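Local coordinates for protein N-acetylglucosamine 2-epimerase (Xylella fastidiosa, PDB 3GT5) that probably isomerises or epimerises a sugar, as a member of the N-acylglucosamine 2-epimerase family, at residues 8-13 against 341-346; 63-68 against 72-77; 281-286 against 294-299; 259-264 against 323-328. All blocks are in the same frame, centred on the assembly; numbering follows the deposited sequence.

Contact 1: residues 8-13 against 341-346; sequences ADFLRT and YAWQHM
The rings of Phe10 and Trp343 meet in a T-shaped stack. Phe10 presents its edge, CE1 and CZ foremost, to one face of the six-membered ring of Trp343, with the planes at 71° and the centroids 5.3 Å apart. The touch is off-centre on the indole, toward its rim: Phe10 CE1 lies 3.7 Å from Trp343 CZ3, and Phe10 CZ lies 3.9 Å from Trp343 CE3. Both side chains leave their helices with CG anti to the backbone N (chi1 171° for Phe10, -161° for Trp343), and they reach toward each other from opposite directions. That reach is needed, because the nearest CA atoms, those of Phe10 and Trp343, are 11.5 Å apart. The stack belongs to a larger aromatic group: Phe10 also makes edge-to-face pairs with Phe5 and with Trp339 of the same helix as Trp343, and Trp343 makes one with His349. Phe10 is buried, whereas the indole is partly exposed. This pair of rings joins segments 8-13 and 341-346, so that an early and a late helix, 328 residues apart in the chain, come together, consistent with closure of the (alpha/alpha)6 barrel known for this family.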
# COMPACT_ATOMS: atom_id res chain seq x y z
N ALA A 8 5.82 -6.68 20.67
CA ALA A 8 5.29 -5.33 20.59
C ALA A 8 6.33 -4.24 20.89
O ALA A 8 6.29 -3.17 20.29
CB ALA A 8 4.07 -5.19 21.53
N ASP A 9 7.26 -4.52 21.81
CA ASP A 9 8.35 -3.62 22.14
C ASP A 9 9.14 -3.27 20.87
O ASP A 9 9.39 -2.12 20.57
CB ASP A 9 9.28 -4.32 23.16
CG ASP A 9 10.50 -3.49 23.55
OD1 ASP A 9 10.33 -2.28 23.83
OD2 ASP A 9 11.62 -4.07 23.63
N PHE A 10 9.53 -4.30 20.13
CA PHE A 10 10.28 -4.10 18.91
C PHE A 10 9.44 -3.28 17.92
O PHE A 10 9.90 -2.28 17.35
CB PHE A 10 10.71 -5.42 18.27
CG PHE A 10 11.28 -5.20 16.92
CD1 PHE A 10 12.58 -4.71 16.80
CD2 PHE A 10 10.50 -5.38 15.78
CE1 PHE A 10 13.11 -4.40 15.58
CE2 PHE A 10 11.03 -5.07 14.56
CZ PHE A 10 12.32 -4.57 14.45
N LEU A 11 8.22 -3.75 17.68
CA LEU A 11 7.37 -3.11 16.65
C LEU A 11 7.05 -1.65 16.94
O LEU A 11 7.12 -0.76 16.06
CB LEU A 11 6.08 -3.93 16.41
CG LEU A 11 6.36 -5.37 15.92
CD1 LEU A 11 5.19 -6.33 16.15
CD2 LEU A 11 6.77 -5.36 14.45
N ARG A 12 6.70 -1.35 18.20
CA ARG A 12 6.41 0.02 18.60
C ARG A 12 7.62 0.93 18.49
O ARG A 12 7.52 2.05 18.02
CB ARG A 12 5.81 0.07 20.03
CG ARG A 12 4.36 -0.46 20.08
CD ARG A 12 3.73 -0.49 21.54
NE ARG A 12 4.23 0.64 22.34
CZ ARG A 12 3.59 1.78 22.64
NH1 ARG A 12 2.34 2.04 22.25
NH2 ARG A 12 4.24 2.70 23.38
N THR A 13 8.78 0.41 18.91
CA THR A 13 10.01 1.17 18.86
C THR A 13 10.35 1.43 17.41
O THR A 13 10.77 2.52 17.08
CB THR A 13 11.18 0.45 19.58
OG1 THR A 13 10.79 0.18 20.94
CG2 THR A 13 12.46 1.33 19.60
N TYR A 341 16.66 -10.10 7.28
CA TYR A 341 17.11 -9.40 6.07
C TYR A 341 16.91 -7.87 6.12
O TYR A 341 17.80 -7.05 5.84
CB TYR A 341 16.40 -9.97 4.85
CG TYR A 341 16.76 -9.20 3.64
CD1 TYR A 341 18.02 -9.35 3.05
CD2 TYR A 341 15.91 -8.26 3.10
CE1 TYR A 341 18.37 -8.60 1.97
CE2 TYR A 341 16.27 -7.48 2.02
CZ TYR A 341 17.51 -7.66 1.45
OH TYR A 341 17.93 -6.89 0.37
N ALA A 342 15.69 -7.48 6.43
CA ALA A 342 15.35 -6.07 6.48
C ALA A 342 16.18 -5.33 7.52
O ALA A 342 16.68 -4.26 7.26
CB ALA A 342 13.84 -5.93 6.76
N TRP A 343 16.31 -5.89 8.70
CA TRP A 343 17.12 -5.24 9.75
C TRP A 343 18.59 -5.06 9.35
O TRP A 343 19.16 -4.01 9.61
CB TRP A 343 17.01 -6.02 11.05
CG TRP A 343 17.40 -5.25 12.22
CD1 TRP A 343 18.49 -5.46 13.01
CD2 TRP A 343 16.68 -4.16 12.80
NE1 TRP A 343 18.49 -4.56 14.06
CE2 TRP A 343 17.41 -3.74 13.94
CE3 TRP A 343 15.51 -3.48 12.46
CZ2 TRP A 343 17.01 -2.63 14.73
CZ3 TRP A 343 15.11 -2.37 13.24
CH2 TRP A 343 15.87 -1.97 14.36
N GLN A 344 19.15 -6.05 8.68
CA GLN A 344 20.54 -6.01 8.29
C GLN A 344 20.76 -5.08 7.10
O GLN A 344 21.80 -4.40 7.03
CB GLN A 344 21.08 -7.42 7.98
CG GLN A 344 22.55 -7.43 7.52
CD GLN A 344 23.49 -6.92 8.59
OE1 GLN A 344 23.40 -7.32 9.76
NE2 GLN A 344 24.41 -6.02 8.20
N HIS A 345 19.84 -5.05 6.14
CA HIS A 345 20.08 -4.32 4.89
C HIS A 345 19.22 -3.12 4.52
O HIS A 345 19.66 -2.24 3.79
CB HIS A 345 20.03 -5.31 3.72
CG HIS A 345 21.09 -6.38 3.78
ND1 HIS A 345 20.84 -7.67 4.16
CD2 HIS A 345 22.43 -6.31 3.54
CE1 HIS A 345 21.97 -8.36 4.15
NE2 HIS A 345 22.94 -7.56 3.78
N MET A 346 17.95 -3.14 4.92
CA MET A 346 17.00 -2.15 4.44
C MET A 346 16.67 -1.02 5.42
O MET A 346 16.30 0.06 5.01
CB MET A 346 15.69 -2.85 4.02
CG MET A 346 15.90 -3.90 2.92
SD MET A 346 14.75 -3.80 1.47
CE MET A 346 15.20 -2.17 1.05

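Contact 2: residues 63-68 against 72-77; sequences MAYLQF and EYLDAV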
# COMPACT_ATOMS: atom_id res chain seq x y z
N MET A 63 -2.38 6.51 12.13
CA MET A 63 -2.09 5.26 12.79
C MET A 63 -1.11 5.49 13.97
O MET A 63 -1.25 4.88 15.03
CB MET A 63 -1.54 4.25 11.76
CG MET A 63 -2.57 3.91 10.66
SD MET A 63 -4.14 3.13 11.21
CE MET A 63 -3.41 1.61 11.74
N ALA A 64 -0.17 6.41 13.82
CA ALA A 64 0.71 6.80 14.94
C ALA A 64 -0.04 7.46 16.10
O ALA A 64 0.22 7.14 17.25
CB ALA A 64 1.84 7.67 14.47
N TYR A 65 -0.97 8.36 15.80
CA TYR A 65 -1.80 8.94 16.86
C TYR A 65 -2.61 7.87 17.61
O TYR A 65 -2.66 7.89 18.84
CB TYR A 65 -2.74 9.97 16.29
CG TYR A 65 -3.74 10.45 17.32
CD1 TYR A 65 -3.36 11.33 18.32
CD2 TYR A 65 -5.04 10.05 17.25
CE1 TYR A 65 -4.29 11.81 19.25
CE2 TYR A 65 -5.98 10.48 18.15
CZ TYR A 65 -5.60 11.34 19.15
OH TYR A 65 -6.57 11.76 20.01
N LEU A 66 -3.21 6.91 16.88
CA LEU A 66 -3.97 5.81 17.49
C LEU A 66 -3.09 4.92 18.37
O LEU A 66 -3.53 4.39 19.39
CB LEU A 66 -4.69 4.96 16.42
CG LEU A 66 -5.84 5.65 15.70
CD1 LEU A 66 -6.46 4.71 14.68
CD2 LEU A 66 -6.94 6.20 16.68
N GLN A 67 -1.83 4.78 17.99
CA GLN A 67 -0.93 3.97 18.78
C GLN A 67 -0.35 4.69 19.98
O GLN A 67 -0.25 4.08 21.06
CB GLN A 67 0.21 3.47 17.87
CG GLN A 67 1.22 2.56 18.55
CD GLN A 67 0.62 1.32 19.21
OE1 GLN A 67 0.94 1.01 20.38
NE2 GLN A 67 -0.24 0.63 18.51
N PHE A 68 0.04 5.94 19.81
CA PHE A 68 0.83 6.66 20.80
C PHE A 68 0.06 7.82 21.49
O PHE A 68 0.46 8.25 22.59
CB PHE A 68 2.12 7.18 20.18
CG PHE A 68 3.00 6.11 19.66
CD1 PHE A 68 3.63 5.23 20.54
CD2 PHE A 68 3.21 5.97 18.30
CE1 PHE A 68 4.44 4.20 20.06
CE2 PHE A 68 4.02 4.94 17.83
CZ PHE A 68 4.63 4.05 18.73
N GLU A 72 0.68 16.29 18.48
CA GLU A 72 1.29 16.74 17.26
C GLU A 72 0.88 15.86 16.07
O GLU A 72 0.74 16.35 14.95
CB GLU A 72 2.82 16.83 17.39
CG GLU A 72 3.31 18.04 18.22
CD GLU A 72 4.81 18.35 18.06
OE1 GLU A 72 5.34 19.13 18.89
OE2 GLU A 72 5.46 17.82 17.13
N TYR A 73 0.62 14.57 16.32
CA TYR A 73 0.26 13.65 15.23
C TYR A 73 -1.18 13.88 14.79
O TYR A 73 -1.47 13.86 13.59
CB TYR A 73 0.45 12.22 15.63
CG TYR A 73 1.90 11.80 15.89
CD1 TYR A 73 2.98 12.58 15.53
CD2 TYR A 73 2.16 10.58 16.47
CE1 TYR A 73 4.31 12.16 15.78
CE2 TYR A 73 3.47 10.15 16.70
CZ TYR A 73 4.52 10.93 16.37
OH TYR A 73 5.80 10.47 16.62
N LEU A 74 -2.07 14.10 15.76
CA LEU A 74 -3.47 14.48 15.43
C LEU A 74 -3.53 15.79 14.65
O LEU A 74 -4.26 15.89 13.67
CB LEU A 74 -4.36 14.53 16.69
CG LEU A 74 -5.89 14.76 16.52
CD1 LEU A 74 -6.52 13.70 15.66
CD2 LEU A 74 -6.56 14.79 17.88
N ASP A 75 -2.76 16.80 15.05
CA ASP A 75 -2.66 18.05 14.30
C ASP A 75 -2.21 17.86 12.84
O ASP A 75 -2.72 18.55 11.92
CB ASP A 75 -1.67 19.00 14.96
CG ASP A 75 -2.16 19.52 16.29
OD1 ASP A 75 -3.37 19.42 16.56
OD2 ASP A 75 -1.32 20.06 17.05
N ALA A 76 -1.26 16.94 12.66
CA ALA A 76 -0.73 16.64 11.33
C ALA A 76 -1.77 15.93 10.46
O ALA A 76 -1.79 16.17 9.26
CB ALA A 76 0.57 15.80 11.39
N VAL A 77 -2.60 15.07 11.05
CA VAL A 77 -3.74 14.45 10.31
C VAL A 77 -4.66 15.53 9.73
O VAL A 77 -5.00 15.51 8.52
CB VAL A 77 -4.57 13.46 11.21
CG1 VAL A 77 -5.90 13.01 10.53
CG2 VAL A 77 -3.75 12.23 11.59
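Tyr65 and Leu74 supply a CH-pi contact. Leu74 CB sits over one face of the phenol ring, 4.0 Å from its centroid and 22° off the ring normal, displaced toward the CD1-CE1 side. The two methyl groups then part: Leu74 CD2 comes to 3.7 Å from Tyr65 OH, while Leu74 CD1 lies near Tyr65 CE2, on the opposite side of the ring from CE1. With CG anti to the backbone N, the leucine is laid over the ring in this way.

Segments 63-68 and 72-77 belong to helices 51-68 and 71-88, consecutive in the chain and joined by a very short turn. Their local axes run nearly antiparallel, at 155°, and approach to 8.6 Å, forming an alpha-helical hairpin of the kind from which the six-hairpin barrels of this clan are built.

Close apolar packing occupies the neck of the hairpin. Tyr65 CB and Tyr73 CB are 4.0 Å apart, at the level where the two backbones are nearest. Tyr73 turns away from Leu74, toward Ala64: its CG is anti to the carbonyl carbon (chi1 -66°), which brings Tyr73 CD2 to 3.5 Å from Ala64 CB. Farther along, Phe68 CD2 makes a looser approach of 4.5 Å to Tyr73 CE2, at the edge of the Tyr73 ring.

Helix 8-22 lies against this side of the hairpin, Met19 touching both Ala64 and Tyr73. Around the Tyr65-Leu74 pair, Val128 touches both side chains.

Contact 3: residues 281-286 against 294-299; sequences VARSWD and YGFAPD
Arg283 lays its aliphatic base on one face of the Phe296 ring. Its CB stands 3.9 Å from the ring centroid and 15° off the normal, a CH-pi contact, and Arg283 CG continues across the same ring at 4.1 Å from Phe296 CZ. At the far end Arg283 NH1 comes to 3.4 Å from Phe296 CE1, but the guanidinium plane is turned 75° from the ring, so the charged group does not stack flat on it. Ser284 adds a looser touch, its CB lying 4.4 Å from Phe296 CD2.

The torsions explain this fit. Phe296 holds CG between its backbone N and carbonyl carbon (chi1 59°), a crowded position that aims the ring at the helix, and Arg283 bends at chi2 as its chain passes over the ring. The hydroxyl of Ser284 is hydrogen-bonded to the carbonyl O of Ala280, one turn back, and the Ser284 backbone is hydrogen-bonded to that of Cys293, which ties the helix end to the approach to the strand. Phe296 is further enclosed by Leu216, Ile302 and Pro247, and its backbone is hydrogen-bonded to Phe245.

Just before Phe296, Tyr294 and Gly295 both face Asp304 in a classic beta bulge. The end of helix 269-284 packs on strand 295-296, an outermost strand of a three-stranded antiparallel sheet beside 302-308, while Pro247 at the start of helix 247-263 touches both Ser284 and Phe296.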
# COMPACT_ATOMS: atom_id res chain seq x y z
N VAL A 281 6.81 -16.59 -2.23
CA VAL A 281 8.11 -16.56 -1.54
C VAL A 281 9.03 -17.67 -2.08
O VAL A 281 10.24 -17.44 -2.14
CB VAL A 281 7.98 -16.58 0.04
CG1 VAL A 281 7.14 -15.40 0.46
CG2 VAL A 281 7.38 -17.92 0.56
N ALA A 282 8.48 -18.81 -2.51
CA ALA A 282 9.30 -19.89 -3.12
C ALA A 282 9.99 -19.38 -4.38
O ALA A 282 11.19 -19.63 -4.64
CB ALA A 282 8.44 -21.14 -3.46
N ARG A 283 9.23 -18.70 -5.20
CA ARG A 283 9.75 -18.18 -6.44
C ARG A 283 10.69 -17.01 -6.29
O ARG A 283 11.54 -16.82 -7.17
CB ARG A 283 8.63 -17.72 -7.36
CG ARG A 283 7.68 -18.81 -7.75
CD ARG A 283 7.85 -19.35 -9.20
NE ARG A 283 6.74 -20.28 -9.40
CZ ARG A 283 5.59 -20.06 -10.07
NH1 ARG A 283 5.34 -18.95 -10.78
NH2 ARG A 283 4.67 -21.02 -10.07
N SER A 284 10.55 -16.21 -5.22
CA SER A 284 11.27 -14.91 -5.19
C SER A 284 12.32 -14.73 -4.08
O SER A 284 13.06 -13.78 -4.16
CB SER A 284 10.28 -13.73 -5.11
OG SER A 284 9.59 -13.80 -3.87
N TRP A 285 12.40 -15.61 -3.09
CA TRP A 285 13.36 -15.45 -2.00
C TRP A 285 14.77 -15.78 -2.51
O TRP A 285 14.97 -16.83 -3.12
CB TRP A 285 13.01 -16.34 -0.81
CG TRP A 285 14.01 -16.27 0.31
CD1 TRP A 285 14.99 -17.20 0.61
CD2 TRP A 285 14.17 -15.22 1.28
NE1 TRP A 285 15.72 -16.79 1.70
CE2 TRP A 285 15.24 -15.59 2.13
CE3 TRP A 285 13.50 -14.00 1.51
CZ2 TRP A 285 15.65 -14.78 3.21
CZ3 TRP A 285 13.91 -13.20 2.60
CH2 TRP A 285 14.98 -13.59 3.42
N ASP A 286 15.70 -14.84 -2.34
CA ASP A 286 17.11 -15.00 -2.69
C ASP A 286 17.80 -15.81 -1.56
O ASP A 286 18.13 -15.27 -0.53
CB ASP A 286 17.71 -13.62 -2.90
CG ASP A 286 19.13 -13.64 -3.49
OD1 ASP A 286 19.51 -12.59 -4.11
OD2 ASP A 286 19.81 -14.66 -3.29
N TYR A 294 12.08 -8.48 -6.77
CA TYR A 294 10.95 -7.62 -7.15
C TYR A 294 9.93 -8.31 -8.08
O TYR A 294 8.72 -8.10 -7.92
CB TYR A 294 11.45 -6.38 -7.84
CG TYR A 294 10.46 -5.26 -8.03
CD1 TYR A 294 9.68 -4.78 -6.97
CD2 TYR A 294 10.38 -4.61 -9.25
CE1 TYR A 294 8.84 -3.68 -7.15
CE2 TYR A 294 9.52 -3.54 -9.44
CZ TYR A 294 8.76 -3.08 -8.39
OH TYR A 294 7.96 -1.98 -8.60
N GLY A 295 10.43 -9.11 -9.03
CA GLY A 295 9.57 -9.59 -10.12
C GLY A 295 10.04 -10.89 -10.73
O GLY A 295 11.25 -11.17 -10.77
N PHE A 296 9.09 -11.71 -11.14
CA PHE A 296 9.40 -12.91 -11.91
C PHE A 296 8.44 -13.04 -13.08
O PHE A 296 7.28 -12.59 -13.04
CB PHE A 296 9.50 -14.19 -11.06
CG PHE A 296 8.27 -14.53 -10.28
CD1 PHE A 296 7.29 -15.32 -10.83
CD2 PHE A 296 8.14 -14.12 -8.97
CE1 PHE A 296 6.17 -15.70 -10.08
CE2 PHE A 296 7.00 -14.45 -8.22
CZ PHE A 296 6.02 -15.22 -8.77
N ALA A 297 8.96 -13.59 -14.17
CA ALA A 297 8.18 -13.79 -15.40
C ALA A 297 7.25 -14.99 -15.25
O ALA A 297 7.36 -15.77 -14.30
CB ALA A 297 9.15 -14.00 -16.61
N PRO A 298 6.32 -15.18 -16.21
CA PRO A 298 5.44 -16.36 -16.15
C PRO A 298 6.09 -17.76 -16.25
O PRO A 298 5.45 -18.74 -15.94
CB PRO A 298 4.47 -16.12 -17.32
CG PRO A 298 4.48 -14.64 -17.48
CD PRO A 298 5.89 -14.20 -17.21
N ASP A 299 7.37 -17.84 -16.63
CA ASP A 299 8.11 -19.10 -16.62
C ASP A 299 8.80 -19.34 -15.27
O ASP A 299 9.52 -20.34 -15.13
CB ASP A 299 9.15 -19.12 -17.78
CG ASP A 299 10.31 -18.13 -17.57
OD1 ASP A 299 10.09 -17.07 -16.91
OD2 ASP A 299 11.43 -18.38 -18.08

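Contact 4: residues 259-264 against 323-328; sequences ILDRYI and ATRSGD
Arg325 reaches across to Asp261 in a salt bridge that makes up the whole contact between the two segments. Its CB leaves the helix toward the 259-264 segment, and CG, anti to the backbone N (chi1 -176°), lies 3.9 Å from Asp261 OD2. A bend at chi2 then brings Arg325 CD to 3.5 Å from the same oxygen. Next along the chain, Arg325 NE donates to Asp261 OD2 at 2.6 Å, a short bond with an N-H...O angle of 139°. The donor reaches OD2 on its syn side, somewhat out of the carboxylate plane. Past CZ, Arg325 NH2 gives a second, weak bond to Asp261 OD1 at 3.0 Å. The two flat groups are 47° apart, so this two-pronged pairing is twisted rather than coplanar.

The bridge joins helices 247-263 and 309-326 near their C-terminal ends. These are not successive helices: helix 269-284 comes between them in the chain, and its Val270 touches both Asp261 and Arg325, with Leu269 also against Asp261. Bridging of two such helices at their C-terminal ends is consistent with their being neighbours within one layer of an (alpha/alpha)6 barrel, the fold known for this family.

Arg325 is exposed and Asp261 partly so, which places the pair at the protein surface. Just beyond the arginine, the chain turns through Gly327, at positive phi, into helix 329-346.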
# COMPACT_ATOMS: atom_id res chain seq x y z
N ILE A 259 -7.08 -10.33 6.78
CA ILE A 259 -7.85 -9.25 7.45
C ILE A 259 -9.35 -9.48 7.16
O ILE A 259 -10.16 -9.39 8.06
CB ILE A 259 -7.41 -7.87 6.99
CG1 ILE A 259 -5.95 -7.60 7.42
CG2 ILE A 259 -8.35 -6.78 7.60
CD1 ILE A 259 -5.33 -6.36 6.84
N LEU A 260 -9.69 -9.86 5.94
CA LEU A 260 -11.09 -10.19 5.64
C LEU A 260 -11.59 -11.33 6.50
O LEU A 260 -12.74 -11.31 6.97
CB LEU A 260 -11.27 -10.53 4.18
CG LEU A 260 -11.34 -9.32 3.25
CD1 LEU A 260 -10.94 -9.72 1.83
CD2 LEU A 260 -12.75 -8.68 3.26
N ASP A 261 -10.72 -12.32 6.75
CA ASP A 261 -11.07 -13.53 7.51
C ASP A 261 -11.41 -13.22 8.98
O ASP A 261 -12.09 -14.00 9.68
CB ASP A 261 -9.92 -14.52 7.41
CG ASP A 261 -10.10 -15.76 8.25
OD1 ASP A 261 -10.86 -16.67 7.86
OD2 ASP A 261 -9.42 -15.86 9.32
N ARG A 262 -10.86 -12.13 9.46
CA ARG A 262 -11.17 -11.58 10.77
C ARG A 262 -12.61 -11.06 10.89
O ARG A 262 -13.23 -11.14 11.98
CB ARG A 262 -10.14 -10.48 11.08
CG ARG A 262 -9.86 -10.18 12.50
CD ARG A 262 -8.94 -8.92 12.59
NE ARG A 262 -7.57 -9.25 12.21
CZ ARG A 262 -6.64 -8.41 11.75
NH1 ARG A 262 -6.88 -7.13 11.54
NH2 ARG A 262 -5.44 -8.89 11.47
N TYR A 263 -13.15 -10.52 9.79
CA TYR A 263 -14.45 -9.83 9.80
C TYR A 263 -15.55 -10.62 9.11
O TYR A 263 -16.75 -10.31 9.28
CB TYR A 263 -14.32 -8.46 9.13
CG TYR A 263 -13.37 -7.53 9.83
CD1 TYR A 263 -13.48 -7.28 11.19
CD2 TYR A 263 -12.34 -6.92 9.13
CE1 TYR A 263 -12.60 -6.45 11.82
CE2 TYR A 263 -11.46 -6.08 9.75
CZ TYR A 263 -11.59 -5.86 11.09
OH TYR A 263 -10.70 -5.02 11.67
N ILE A 264 -15.18 -11.59 8.29
CA ILE A 264 -16.12 -12.37 7.49
C ILE A 264 -15.89 -13.86 7.73
O ILE A 264 -14.75 -14.36 7.63
CB ILE A 264 -15.91 -12.09 5.99
CG1 ILE A 264 -16.27 -10.63 5.69
CG2 ILE A 264 -16.66 -13.11 5.09
CD1 ILE A 264 -16.21 -10.30 4.22
N ALA A 323 0.72 -17.14 10.19
CA ALA A 323 1.20 -17.88 11.39
C ALA A 323 0.15 -17.93 12.49
O ALA A 323 -0.09 -19.02 13.08
CB ALA A 323 2.53 -17.28 11.92
N THR A 324 -0.49 -16.80 12.79
CA THR A 324 -1.43 -16.72 13.90
C THR A 324 -2.72 -17.47 13.60
O THR A 324 -3.24 -18.18 14.45
CB THR A 324 -1.74 -15.26 14.26
OG1 THR A 324 -0.51 -14.57 14.51
CG2 THR A 324 -2.61 -15.21 15.53
N ARG A 325 -3.20 -17.34 12.36
CA ARG A 325 -4.41 -18.05 11.95
C ARG A 325 -4.21 -19.56 11.78
O ARG A 325 -5.06 -20.37 12.21
CB ARG A 325 -4.92 -17.44 10.63
CG ARG A 325 -6.23 -18.00 10.12
CD ARG A 325 -7.34 -17.97 11.17
NE ARG A 325 -8.67 -18.04 10.58
CZ ARG A 325 -9.27 -19.14 10.14
NH1 ARG A 325 -8.67 -20.33 10.20
NH2 ARG A 325 -10.50 -19.04 9.62
N SER A 326 -3.11 -19.95 11.16
CA SER A 326 -2.89 -21.33 10.78
C SER A 326 -2.26 -22.16 11.89
O SER A 326 -2.37 -23.39 11.86
CB SER A 326 -2.00 -21.40 9.54
OG SER A 326 -0.65 -21.09 9.88
N GLY A 327 -1.56 -21.52 12.82
CA GLY A 327 -0.69 -22.22 13.78
C GLY A 327 0.55 -22.88 13.16
O GLY A 327 1.25 -23.62 13.83
N ASP A 328 0.82 -22.64 11.89
CA ASP A 328 1.96 -23.26 11.23
C ASP A 328 3.21 -22.42 11.52
O ASP A 328 3.29 -21.26 11.14
CB ASP A 328 1.70 -23.38 9.73
CG ASP A 328 2.66 -24.31 9.04
OD1 ASP A 328 3.87 -24.34 9.38
OD2 ASP A 328 2.20 -25.03 8.13

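Contact 1 spans most of the chain, and the other three are nested within the loop it closes. It meets contact 2 directly: Arg12 NH1 and Gln67 OE1 are 2.6 Å apart, a probable hydrogen bond. On the other flank it touches contact 3, where Tyr341 CB lies 4.1 Å from Trp285 CH2. Contact 3 is nested in turn within contact 4, without touching it; their nearest atoms are about 11 Å apart. Contacts 2 and 3 lie on opposite sides of the chain's centre, with centres about 37 Å apart. All four contacts are centred about 19 to 20 Å from the centre of the chain, and none contains an identified active-site residue.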